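Local atomic coordinates of CDP-glucose 4,6-dehydratase (Salmonella enterica subsp. enterica serovar Typhi, PDB entry 1WVG), a protein that catalyses the NAD-dependent loss of water from CDP-D-glucose to give CDP-4-dehydro-6-deoxy-D-glucose, a step toward the 3,6-dideoxy sugar of the lipopolysaccharide O antigen. Residues P100-T103 / Y104-V108; D155-S158 / N159-G162; T18-K21 / G22-S26. One frame throughout, in Å; residues are numbered along the deposited sequence.

Interaction 1 (P100-T103 / Y104-V108); sequences PIKT and YSTNV. With APR (adenosine-5-diphosphoribose), chain C.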
loop_
_atom_site.group_PDB
_atom_site.type_symbol
_atom_site.label_atom_id
_atom_site.label_comp_id
_atom_site.label_asym_id
_atom_site.label_seq_id
_atom_site.Cartn_x
_atom_site.Cartn_y
_atom_site.Cartn_z
ATOM N N PRO A 100 4.134 10.929 -29.365
ATOM C CA PRO A 100 4.696 10.167 -28.286
ATOM C C PRO A 100 6.211 10.201 -28.227
ATOM O O PRO A 100 6.859 10.421 -27.184
ATOM C CB PRO A 100 4.249 8.711 -28.505
ATOM C CG PRO A 100 3.517 8.681 -29.830
ATOM C CD PRO A 100 3.170 10.120 -30.163
ATOM N N ILE A 101 6.809 9.947 -29.372
ATOM C CA ILE A 101 8.249 9.935 -29.345
ATOM C C ILE A 101 8.909 11.254 -28.967
ATOM O O ILE A 101 9.838 11.305 -28.180
ATOM C CB ILE A 101 8.754 9.391 -30.651
ATOM C CG1 ILE A 101 8.115 8.004 -30.826
ATOM C CG2 ILE A 101 10.284 9.352 -30.661
ATOM C CD1 ILE A 101 8.601 7.281 -32.090
ATOM N N LYS A 102 8.450 12.352 -29.534
ATOM C CA LYS A 102 9.065 13.612 -29.199
ATOM C C LYS A 102 8.837 13.928 -27.718
ATOM O O LYS A 102 9.637 14.619 -27.051
ATOM C CB LYS A 102 8.370 14.682 -30.019
ATOM C CG LYS A 102 9.103 16.008 -30.037
ATOM C CD LYS A 102 8.599 17.076 -29.067
ATOM C CE LYS A 102 9.763 17.963 -28.607
ATOM N NZ LYS A 102 9.452 19.111 -27.729
ATOM N N THR A 103 7.705 13.457 -27.196
ATOM C CA THR A 103 7.395 13.734 -25.807
ATOM C C THR A 103 8.364 13.019 -24.864
ATOM O O THR A 103 8.961 13.614 -23.968
ATOM C CB THR A 103 5.936 13.406 -25.487
ATOM O OG1 THR A 103 5.075 14.214 -26.260
ATOM C CG2 THR A 103 5.652 13.664 -24.007
ATOM N N TYR A 104 8.569 11.747 -25.108
ATOM C CA TYR A 104 9.478 10.990 -24.293
ATOM C C TYR A 104 10.931 11.414 -24.430
ATOM O O TYR A 104 11.681 11.544 -23.433
ATOM C CB TYR A 104 9.328 9.503 -24.617
ATOM C CG TYR A 104 8.188 8.834 -23.878
ATOM C CD1 TYR A 104 7.005 8.525 -24.558
ATOM C CD2 TYR A 104 8.296 8.471 -22.526
ATOM C CE1 TYR A 104 5.956 7.874 -23.903
ATOM C CE2 TYR A 104 7.261 7.807 -21.859
ATOM C CZ TYR A 104 6.086 7.514 -22.557
ATOM O OH TYR A 104 5.047 6.859 -21.935
ATOM N N SER A 105 11.360 11.617 -25.678
ATOM C CA SER A 105 12.748 12.045 -25.888
ATOM C C SER A 105 12.994 13.376 -25.187
ATOM O O SER A 105 14.003 13.581 -24.490
ATOM C CB SER A 105 13.167 12.163 -27.364
ATOM O OG SER A 105 12.310 13.085 -28.019
ATOM N N THR A 106 12.056 14.300 -25.394
ATOM C CA THR A 106 12.240 15.578 -24.754
ATOM C C THR A 106 12.264 15.486 -23.225
ATOM O O THR A 106 13.187 15.950 -22.553
ATOM C CB THR A 106 11.177 16.626 -25.161
ATOM O OG1 THR A 106 11.251 16.834 -26.548
ATOM C CG2 THR A 106 11.441 17.969 -24.457
ATOM N N ASN A 107 11.188 14.931 -22.686
ATOM C CA ASN A 107 11.010 14.885 -21.248
ATOM C C ASN A 107 11.932 13.940 -20.523
ATOM O O ASN A 107 12.511 14.261 -19.482
ATOM C CB ASN A 107 9.523 14.661 -20.913
ATOM C CG ASN A 107 8.687 15.794 -21.508
ATOM O OD1 ASN A 107 9.214 16.830 -21.965
ATOM N ND2 ASN A 107 7.366 15.634 -21.470
ATOM N N VAL A 108 12.066 12.759 -21.078
ATOM C CA VAL A 108 12.925 11.789 -20.440
ATOM C C VAL A 108 14.440 11.996 -20.676
ATOM O O VAL A 108 15.193 12.273 -19.733
ATOM C CB VAL A 108 12.436 10.391 -20.777
ATOM C CG1 VAL A 108 13.230 9.396 -19.960
ATOM C CG2 VAL A 108 10.928 10.284 -20.501
HETATM N N1 APR C . 14.732 21.559 -26.004
HETATM C C2 APR C . 14.759 22.695 -25.267
HETATM N N3 APR C . 13.764 23.360 -24.764
HETATM C C4 APR C . 12.581 22.764 -25.024
HETATM C C5 APR C . 12.372 21.616 -25.721
HETATM C C6 APR C . 13.529 20.979 -26.263
HETATM N N6 APR C . 13.568 19.824 -26.950
HETATM N N7 APR C . 11.018 21.306 -25.759
HETATM C C8 APR C . 10.435 22.291 -25.093
HETATM N N9 APR C . 11.338 23.197 -24.628
HETATM C "C1'" APR C . 11.111 24.417 -23.874
HETATM C "C2'" APR C . 10.296 25.402 -24.667
HETATM O "O2'" APR C . 11.115 26.025 -25.668
HETATM C "C3'" APR C . 9.897 26.349 -23.533
HETATM O "O3'" APR C . 10.897 27.274 -23.080
HETATM O "O4'" APR C . 10.295 24.126 -22.784
HETATM C "C4'" APR C . 9.566 25.305 -22.432
HETATM C "C5'" APR C . 8.134 24.862 -22.392
HETATM O "O5'" APR C . 7.348 25.991 -21.934
HETATM P PA APR C . 5.729 26.033 -22.101
HETATM O O1A APR C . 5.238 25.239 -23.303
HETATM O O2A APR C . 5.266 27.488 -21.855
HETATM O O3A APR C . 5.282 25.183 -20.853
HETATM P PB APR C . 5.259 25.654 -19.296
HETATM O O1B APR C . 3.802 25.788 -18.922
HETATM O O2B APR C . 6.214 26.803 -19.029
HETATM O O5D APR C . 5.967 24.389 -18.635
HETATM C C5D APR C . 7.232 24.590 -17.985
HETATM O O4D APR C . 6.731 23.075 -16.086
HETATM O O1D APR C . 4.605 22.121 -15.880
HETATM C C1D APR C . 5.993 21.900 -16.263
HETATM O O2D APR C . 6.006 20.219 -18.046
HETATM C C2D APR C . 6.047 21.628 -17.747
HETATM O O3D APR C . 8.354 21.031 -17.710
HETATM C C3D APR C . 7.456 22.066 -18.102
HETATM C C4D APR C . 7.581 23.312 -17.256
#
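Y104 lays the edge of its ring against the carbonyl of P100: P100 O lies close to the ring plane, 3.2 Å from Y104 CD1. The pair sits in the opening turns of helix 100-121, one of the helices flanking the parallel sheet of this Rossmann-fold dehydratase, and every contact here lies within about one helical turn. Here the ring edge and the backbone share one oxygen: Y104 N also donates to P100 O, at 3.0 Å and almost straight (170°). The i to i+4 pattern continues with S105 N to I101 O, at 2.9 Å, and with T106 N to K102 O and N107 N to T103 O. S105 folds its hydroxyl back over the same turn, where OG lies 3.1 Å from I101 O and 3.2 Å from K102 O.

T106 has its methyl anti to the backbone N (OG1 at chi1 -60°), which brings CG2 3.6 Å from N7 of the bound adenosine-5-diphosphoribose, approaching it from off one side of the adenine plane. K102 reaches the same nitrogen by a chain bent at chi2 and chi3, and its NZ, close to the plane of the base, gives N7 a weak hydrogen bond of 3.3 Å. One helical turn thus offers the base both a methyl and an ammonium group. T103 and N107, also one turn apart, pack together, the side-chain amide of N107 being held outside this turn by Q90 O, while T103 OG1 bonds to Q99 O. A second subunit packs on other residues of these turns, its E116 on P100 and I101 and its M109 on S105. The methyl CG2 of T103 ends 3.6 Å from N107 ND2.

Interaction 2 (D155-S158 / N159-G162); sequences DPYS and NSKG. With CXY (cytidine-5'-diphospho-beta-D-xylose), chain D; APR (adenosine-5-diphosphoribose), chain C.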
loop_
_atom_site.group_PDB
_atom_site.type_symbol
_atom_site.label_atom_id
_atom_site.label_comp_id
_atom_site.label_asym_id
_atom_site.label_seq_id
_atom_site.Cartn_x
_atom_site.Cartn_y
_atom_site.Cartn_z
ATOM N N ASP A 155 -1.418 8.895 -20.247
ATOM C CA ASP A 155 -0.972 9.390 -21.556
ATOM C C ASP A 155 0.556 9.573 -21.625
ATOM O O ASP A 155 1.251 9.574 -20.607
ATOM C CB ASP A 155 -1.674 10.725 -21.804
ATOM C CG ASP A 155 -1.340 11.649 -20.681
ATOM O OD1 ASP A 155 -1.863 11.581 -19.592
ATOM O OD2 ASP A 155 -0.382 12.471 -20.997
ATOM N N PRO A 156 1.130 9.743 -22.819
ATOM C CA PRO A 156 2.594 9.901 -22.953
ATOM C C PRO A 156 3.227 11.062 -22.170
ATOM O O PRO A 156 4.360 11.013 -21.680
ATOM C CB PRO A 156 2.847 10.052 -24.453
ATOM C CG PRO A 156 1.625 9.430 -25.145
ATOM C CD PRO A 156 0.493 9.407 -24.129
ATOM N N TYR A 157 2.491 12.144 -22.061
ATOM C CA TYR A 157 3.002 13.279 -21.298
ATOM C C TYR A 157 3.083 12.929 -19.793
ATOM O O TYR A 157 4.147 12.984 -19.177
ATOM C CB TYR A 157 2.136 14.524 -21.495
ATOM C CG TYR A 157 2.560 15.521 -20.465
ATOM C CD1 TYR A 157 3.811 16.130 -20.565
ATOM C CD2 TYR A 157 1.731 15.857 -19.392
ATOM C CE1 TYR A 157 4.206 17.084 -19.629
ATOM C CE2 TYR A 157 2.124 16.784 -18.427
ATOM C CZ TYR A 157 3.380 17.391 -18.547
ATOM O OH TYR A 157 3.801 18.322 -17.624
ATOM N N SER A 158 1.943 12.528 -19.211
ATOM C CA SER A 158 1.903 12.153 -17.804
ATOM C C SER A 158 2.982 11.164 -17.482
ATOM O O SER A 158 3.767 11.357 -16.559
ATOM C CB SER A 158 0.618 11.439 -17.508
ATOM O OG SER A 158 -0.382 12.407 -17.696
ATOM N N ASN A 159 2.959 10.081 -18.255
ATOM C CA ASN A 159 3.898 8.980 -18.117
ATOM C C ASN A 159 5.367 9.397 -18.298
ATOM O O ASN A 159 6.254 8.872 -17.626
ATOM C CB ASN A 159 3.479 7.831 -19.060
ATOM C CG ASN A 159 4.243 6.563 -18.777
ATOM O OD1 ASN A 159 5.323 6.344 -19.318
ATOM N ND2 ASN A 159 3.700 5.725 -17.895
ATOM N N SER A 160 5.637 10.372 -19.187
ATOM C CA SER A 160 7.011 10.825 -19.385
ATOM C C SER A 160 7.568 11.513 -18.118
ATOM O O SER A 160 8.767 11.492 -17.838
ATOM C CB SER A 160 7.127 11.667 -20.657
ATOM O OG SER A 160 6.437 12.895 -20.458
ATOM N N LYS A 161 6.666 12.154 -17.349
ATOM C CA LYS A 161 6.974 12.880 -16.077
ATOM C C LYS A 161 7.250 11.905 -14.915
ATOM O O LYS A 161 8.098 12.098 -14.006
ATOM C CB LYS A 161 5.848 13.858 -15.763
ATOM C CG LYS A 161 5.846 14.981 -16.772
ATOM C CD LYS A 161 7.123 15.797 -16.661
ATOM C CE LYS A 161 7.121 16.950 -17.629
ATOM N NZ LYS A 161 7.873 18.091 -17.110
ATOM N N GLY A 162 6.494 10.809 -14.992
ATOM C CA GLY A 162 6.608 9.670 -14.110
ATOM C C GLY A 162 8.024 9.152 -14.309
ATOM O O GLY A 162 8.775 9.005 -13.362
HETATM O O1B CXY D . -4.258 19.439 -16.650
HETATM P PB CXY D . -3.639 19.759 -17.996
HETATM O O2B CXY D . -3.951 18.752 -19.071
HETATM O "O1'" CXY D . -2.010 19.907 -17.825
HETATM O O3A CXY D . -4.269 21.159 -18.172
HETATM P PA CXY D . -5.420 21.722 -19.206
HETATM O O1A CXY D . -5.513 23.177 -18.912
HETATM O O2A CXY D . -5.077 21.402 -20.608
HETATM O O5D CXY D . -6.691 20.874 -18.757
HETATM C C5D CXY D . -7.346 21.241 -17.535
HETATM C C4D CXY D . -8.704 20.582 -17.503
HETATM O O4D CXY D . -9.629 21.447 -18.207
HETATM C C3D CXY D . -8.830 19.183 -18.106
HETATM O O3D CXY D . -9.791 18.286 -17.440
HETATM C C2D CXY D . -9.292 19.591 -19.516
HETATM O O2D CXY D . -9.951 18.476 -20.123
HETATM C C1D CXY D . -10.281 20.682 -19.175
HETATM N N1 CXY D . -10.606 21.559 -20.304
HETATM C C6 CXY D . -9.612 22.306 -20.916
HETATM C C5 CXY D . -9.853 23.120 -21.914
HETATM C C4 CXY D . -11.163 23.269 -22.446
HETATM N N3 CXY D . -12.133 22.501 -21.779
HETATM C C2 CXY D . -11.920 21.632 -20.722
HETATM N N4 CXY D . -11.479 23.978 -23.395
HETATM O O2 CXY D . -12.822 20.967 -20.199
HETATM C "C1'" CXY D . -1.599 21.204 -17.429
HETATM C "C2'" CXY D . -0.328 21.489 -18.190
HETATM C "C3'" CXY D . 0.675 20.434 -17.765
HETATM C "C4'" CXY D . 0.912 20.504 -16.257
HETATM C "C5'" CXY D . -0.413 20.353 -15.521
HETATM O "O2'" CXY D . -0.522 21.388 -19.617
HETATM O "O3'" CXY D . 1.940 20.696 -18.400
HETATM O "O4'" CXY D . 1.836 19.494 -15.859
HETATM O "O5'" CXY D . -1.365 21.312 -15.991
HETATM N N1 APR C . 14.732 21.559 -26.004
HETATM C C2 APR C . 14.759 22.695 -25.267
HETATM N N3 APR C . 13.764 23.360 -24.764
HETATM C C4 APR C . 12.581 22.764 -25.024
HETATM C C5 APR C . 12.372 21.616 -25.721
HETATM C C6 APR C . 13.529 20.979 -26.263
HETATM N N6 APR C . 13.568 19.824 -26.950
HETATM N N7 APR C . 11.018 21.306 -25.759
HETATM C C8 APR C . 10.435 22.291 -25.093
HETATM N N9 APR C . 11.338 23.197 -24.628
HETATM C "C1'" APR C . 11.111 24.417 -23.874
HETATM C "C2'" APR C . 10.296 25.402 -24.667
HETATM O "O2'" APR C . 11.115 26.025 -25.668
HETATM C "C3'" APR C . 9.897 26.349 -23.533
HETATM O "O3'" APR C . 10.897 27.274 -23.080
HETATM O "O4'" APR C . 10.295 24.126 -22.784
HETATM C "C4'" APR C . 9.566 25.305 -22.432
HETATM C "C5'" APR C . 8.134 24.862 -22.392
HETATM O "O5'" APR C . 7.348 25.991 -21.934
HETATM P PA APR C . 5.729 26.033 -22.101
HETATM O O1A APR C . 5.238 25.239 -23.303
HETATM O O2A APR C . 5.266 27.488 -21.855
HETATM O O3A APR C . 5.282 25.183 -20.853
HETATM P PB APR C . 5.259 25.654 -19.296
HETATM O O1B APR C . 3.802 25.788 -18.922
HETATM O O2B APR C . 6.214 26.803 -19.029
HETATM O O5D APR C . 5.967 24.389 -18.635
HETATM C C5D APR C . 7.232 24.590 -17.985
HETATM O O4D APR C . 6.731 23.075 -16.086
HETATM O O1D APR C . 4.605 22.121 -15.880
HETATM C C1D APR C . 5.993 21.900 -16.263
HETATM O O2D APR C . 6.006 20.219 -18.046
HETATM C C2D APR C . 6.047 21.628 -17.747
HETATM O O3D APR C . 8.354 21.031 -17.710
HETATM C C3D APR C . 7.456 22.066 -18.102
HETATM C C4D APR C . 7.581 23.312 -17.256
#
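N159 N donates to D155 O at 3.0 Å, closing the first turn of helix 156-175, where Y157 and K161 form the YxxxK signature of the short-chain dehydrogenase/reductase superfamily. D155 is the N-cap of that helix: its OD2 accepts from S158 N at 2.9 Å, and its OD1 accepts from S158 OG. The side-chain amide of N159 works outside the turn, OD1 meeting Y104 OH of helix 100-121 and ND2 meeting G153 O, while A170 of the second subunit packs against the same side chain.

At S160 the hydroxyl occupies the crowded position between backbone N and carbonyl carbon (chi1 69°), which turns OG back onto Y157 O at 2.6 Å. That oxygen also receives K161 N, so two donors grip it. S160 OG has a further partner in N107 ND2, a second tie to helix 100-121.

K161 comes next and carries the link to the cofactor fragment. Its CG lies over one face of the Y157 ring, 4.2 Å from the centroid and 28° off the normal, a CH-pi contact. Bends at chi2 and chi4 then take the chain past the ring to the ribose, where NZ donates to APR O2D and to APR O3D at 3.0 Å each; T131 O is another partner of the ammonium group. Y157 OH shares APR O2D with the lysine and bonds to O4' of the bound CDP-xylose at 2.9 Å. A single phenol thereby bridges cofactor fragment and sugar, as is characteristic of this superfamily's active site.

G162 completes the turn, its N donating to S158 O at 3.2 Å, in the carbonyl plane and bent to 151°.

Interaction 3 (T18-K21 / G22-S26); sequences TGFK and GSWLS. With APR (adenosine-5-diphosphoribose), chain C.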
loop_
_atom_site.group_PDB
_atom_site.type_symbol
_atom_site.label_atom_id
_atom_site.label_comp_id
_atom_site.label_asym_id
_atom_site.label_seq_id
_atom_site.Cartn_x
_atom_site.Cartn_y
_atom_site.Cartn_z
ATOM N N THR A 18 12.127 30.005 -22.183
ATOM C CA THR A 18 11.281 30.680 -23.172
ATOM C C THR A 18 9.772 30.487 -22.997
ATOM O O THR A 18 8.957 31.160 -23.648
ATOM C CB THR A 18 11.759 30.340 -24.600
ATOM O OG1 THR A 18 11.612 28.944 -24.803
ATOM C CG2 THR A 18 13.253 30.688 -24.691
ATOM N N GLY A 19 9.406 29.564 -22.119
ATOM C CA GLY A 19 8.025 29.267 -21.874
ATOM C C GLY A 19 7.357 30.179 -20.866
ATOM O O GLY A 19 7.895 31.197 -20.399
ATOM N N PHE A 20 6.129 29.744 -20.557
ATOM C CA PHE A 20 5.267 30.442 -19.616
ATOM C C PHE A 20 5.885 30.473 -18.224
ATOM O O PHE A 20 6.136 31.537 -17.659
ATOM C CB PHE A 20 3.855 29.817 -19.664
ATOM C CG PHE A 20 2.884 30.319 -18.627
ATOM C CD1 PHE A 20 2.523 31.663 -18.562
ATOM C CD2 PHE A 20 2.297 29.420 -17.736
ATOM C CE1 PHE A 20 1.604 32.130 -17.625
ATOM C CE2 PHE A 20 1.387 29.862 -16.777
ATOM C CZ PHE A 20 1.026 31.210 -16.750
ATOM N N LYS A 21 6.140 29.287 -17.675
ATOM C CA LYS A 21 6.743 29.196 -16.350
ATOM C C LYS A 21 8.128 29.831 -16.349
ATOM O O LYS A 21 8.481 30.567 -15.416
ATOM C CB LYS A 21 6.878 27.736 -15.859
ATOM C CG LYS A 21 5.586 26.927 -15.766
ATOM C CD LYS A 21 5.274 26.326 -14.388
ATOM C CE LYS A 21 6.120 25.126 -13.999
ATOM N NZ LYS A 21 5.353 23.965 -13.508
ATOM N N GLY A 22 8.889 29.486 -17.409
ATOM C CA GLY A 22 10.259 29.952 -17.575
ATOM C C GLY A 22 10.413 31.445 -17.552
ATOM O O GLY A 22 11.304 32.007 -16.888
ATOM N N SER A 23 9.519 32.076 -18.317
ATOM C CA SER A 23 9.537 33.518 -18.439
ATOM C C SER A 23 9.258 34.180 -17.130
ATOM O O SER A 23 9.900 35.153 -16.742
ATOM C CB SER A 23 8.492 33.975 -19.431
ATOM O OG SER A 23 8.948 33.630 -20.709
ATOM N N TRP A 24 8.270 33.651 -16.439
ATOM C CA TRP A 24 7.934 34.244 -15.152
ATOM C C TRP A 24 9.076 34.026 -14.167
ATOM O O TRP A 24 9.456 34.907 -13.372
ATOM C CB TRP A 24 6.621 33.676 -14.612
ATOM C CG TRP A 24 5.353 34.282 -15.150
ATOM C CD1 TRP A 24 4.515 33.712 -16.050
ATOM C CD2 TRP A 24 4.744 35.515 -14.766
ATOM N NE1 TRP A 24 3.412 34.517 -16.279
ATOM C CE2 TRP A 24 3.516 35.630 -15.484
ATOM C CE3 TRP A 24 5.128 36.550 -13.928
ATOM C CZ2 TRP A 24 2.661 36.745 -15.346
ATOM C CZ3 TRP A 24 4.278 37.641 -13.781
ATOM C CH2 TRP A 24 3.056 37.745 -14.466
ATOM N N LEU A 25 9.636 32.832 -14.260
ATOM C CA LEU A 25 10.749 32.544 -13.373
ATOM C C LEU A 25 11.951 33.416 -13.696
ATOM O O LEU A 25 12.570 34.044 -12.824
ATOM C CB LEU A 25 11.172 31.046 -13.419
ATOM C CG LEU A 25 12.290 30.728 -12.421
ATOM C CD1 LEU A 25 11.862 31.069 -10.999
ATOM C CD2 LEU A 25 12.705 29.267 -12.525
ATOM N N SER A 26 12.307 33.427 -14.969
ATOM C CA SER A 26 13.476 34.234 -15.331
ATOM C C SER A 26 13.333 35.707 -14.938
ATOM O O SER A 26 14.234 36.382 -14.413
ATOM C CB SER A 26 13.777 34.071 -16.807
ATOM O OG SER A 26 13.898 32.695 -17.102
HETATM N N1 APR C . 14.732 21.559 -26.004
HETATM C C2 APR C . 14.759 22.695 -25.267
HETATM N N3 APR C . 13.764 23.360 -24.764
HETATM C C4 APR C . 12.581 22.764 -25.024
HETATM C C5 APR C . 12.372 21.616 -25.721
HETATM C C6 APR C . 13.529 20.979 -26.263
HETATM N N6 APR C . 13.568 19.824 -26.950
HETATM N N7 APR C . 11.018 21.306 -25.759
HETATM C C8 APR C . 10.435 22.291 -25.093
HETATM N N9 APR C . 11.338 23.197 -24.628
HETATM C "C1'" APR C . 11.111 24.417 -23.874
HETATM C "C2'" APR C . 10.296 25.402 -24.667
HETATM O "O2'" APR C . 11.115 26.025 -25.668
HETATM C "C3'" APR C . 9.897 26.349 -23.533
HETATM O "O3'" APR C . 10.897 27.274 -23.080
HETATM O "O4'" APR C . 10.295 24.126 -22.784
HETATM C "C4'" APR C . 9.566 25.305 -22.432
HETATM C "C5'" APR C . 8.134 24.862 -22.392
HETATM O "O5'" APR C . 7.348 25.991 -21.934
HETATM P PA APR C . 5.729 26.033 -22.101
HETATM O O1A APR C . 5.238 25.239 -23.303
HETATM O O2A APR C . 5.266 27.488 -21.855
HETATM O O3A APR C . 5.282 25.183 -20.853
HETATM P PB APR C . 5.259 25.654 -19.296
HETATM O O1B APR C . 3.802 25.788 -18.922
HETATM O O2B APR C . 6.214 26.803 -19.029
HETATM O O5D APR C . 5.967 24.389 -18.635
HETATM C C5D APR C . 7.232 24.590 -17.985
HETATM O O4D APR C . 6.731 23.075 -16.086
HETATM O O1D APR C . 4.605 22.121 -15.880
HETATM C C1D APR C . 5.993 21.900 -16.263
HETATM O O2D APR C . 6.006 20.219 -18.046
HETATM C C2D APR C . 6.047 21.628 -17.747
HETATM O O3D APR C . 8.354 21.031 -17.710
HETATM C C3D APR C . 7.456 22.066 -18.102
HETATM C C4D APR C . 7.581 23.312 -17.256
#
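F20 has CG anti to the backbone N (chi1 173°), while W24, one turn on, places CG anti to its carbonyl carbon (chi1 -82°), and the two rings meet in an offset edge-to-face pair. The indole edge is directed at the phenyl face with the planes at 88°, the ring of F20 and the five-membered ring of W24 having centroids 5.1 Å apart. W24 NE1 lies 3.3 Å from F20 CE1 but gives its hydrogen bond to G199 O.

This is the start of helix 20-31 in the first beta-alpha-beta unit of the Rossmann fold, entered through a glycine-rich motif with G19 in the loop and G22 already in the helix. G19, the N-cap residue, has its O gripped by S23 N and by S23 OG from opposite faces of its plane.

Against this turn lies the diphosphate: F20 N donates to APR O2A at 2.7 Å and K21 N to APR O2B at 2.8 Å. T18 OG1 bonds to APR O3' on the adenosine side. K21 NZ, whose strongest partner is Y242 OH, makes a weak bond to APR O1D. Backbone N-H groups at a helix start thus hold the diphosphate, and the helix end probably helps to stabilise its negative charge.

From the N terminus, 18-26 (interaction 3) comes first, in the beta-alpha-beta unit between strands 11-15 and 35-40, then 100-108 (interaction 1), then 155-162 (interaction 2). Each closes no more than the opening turns of its own helix, so the three stand in series and none nests in or crosses another. Interactions 1 and 2 lie about 9 Å apart between centres and touch directly, tying helix 100-121 to helix 156-175 where both meet a second subunit. Interaction 3 stands about 21 Å from each, centre to centre, and touches neither. Adenosine-5-diphosphoribose spans the gap, reached at its adenine by interaction 1, chiefly at its diphosphate by interaction 3, and at its terminal ribose mainly by interaction 2.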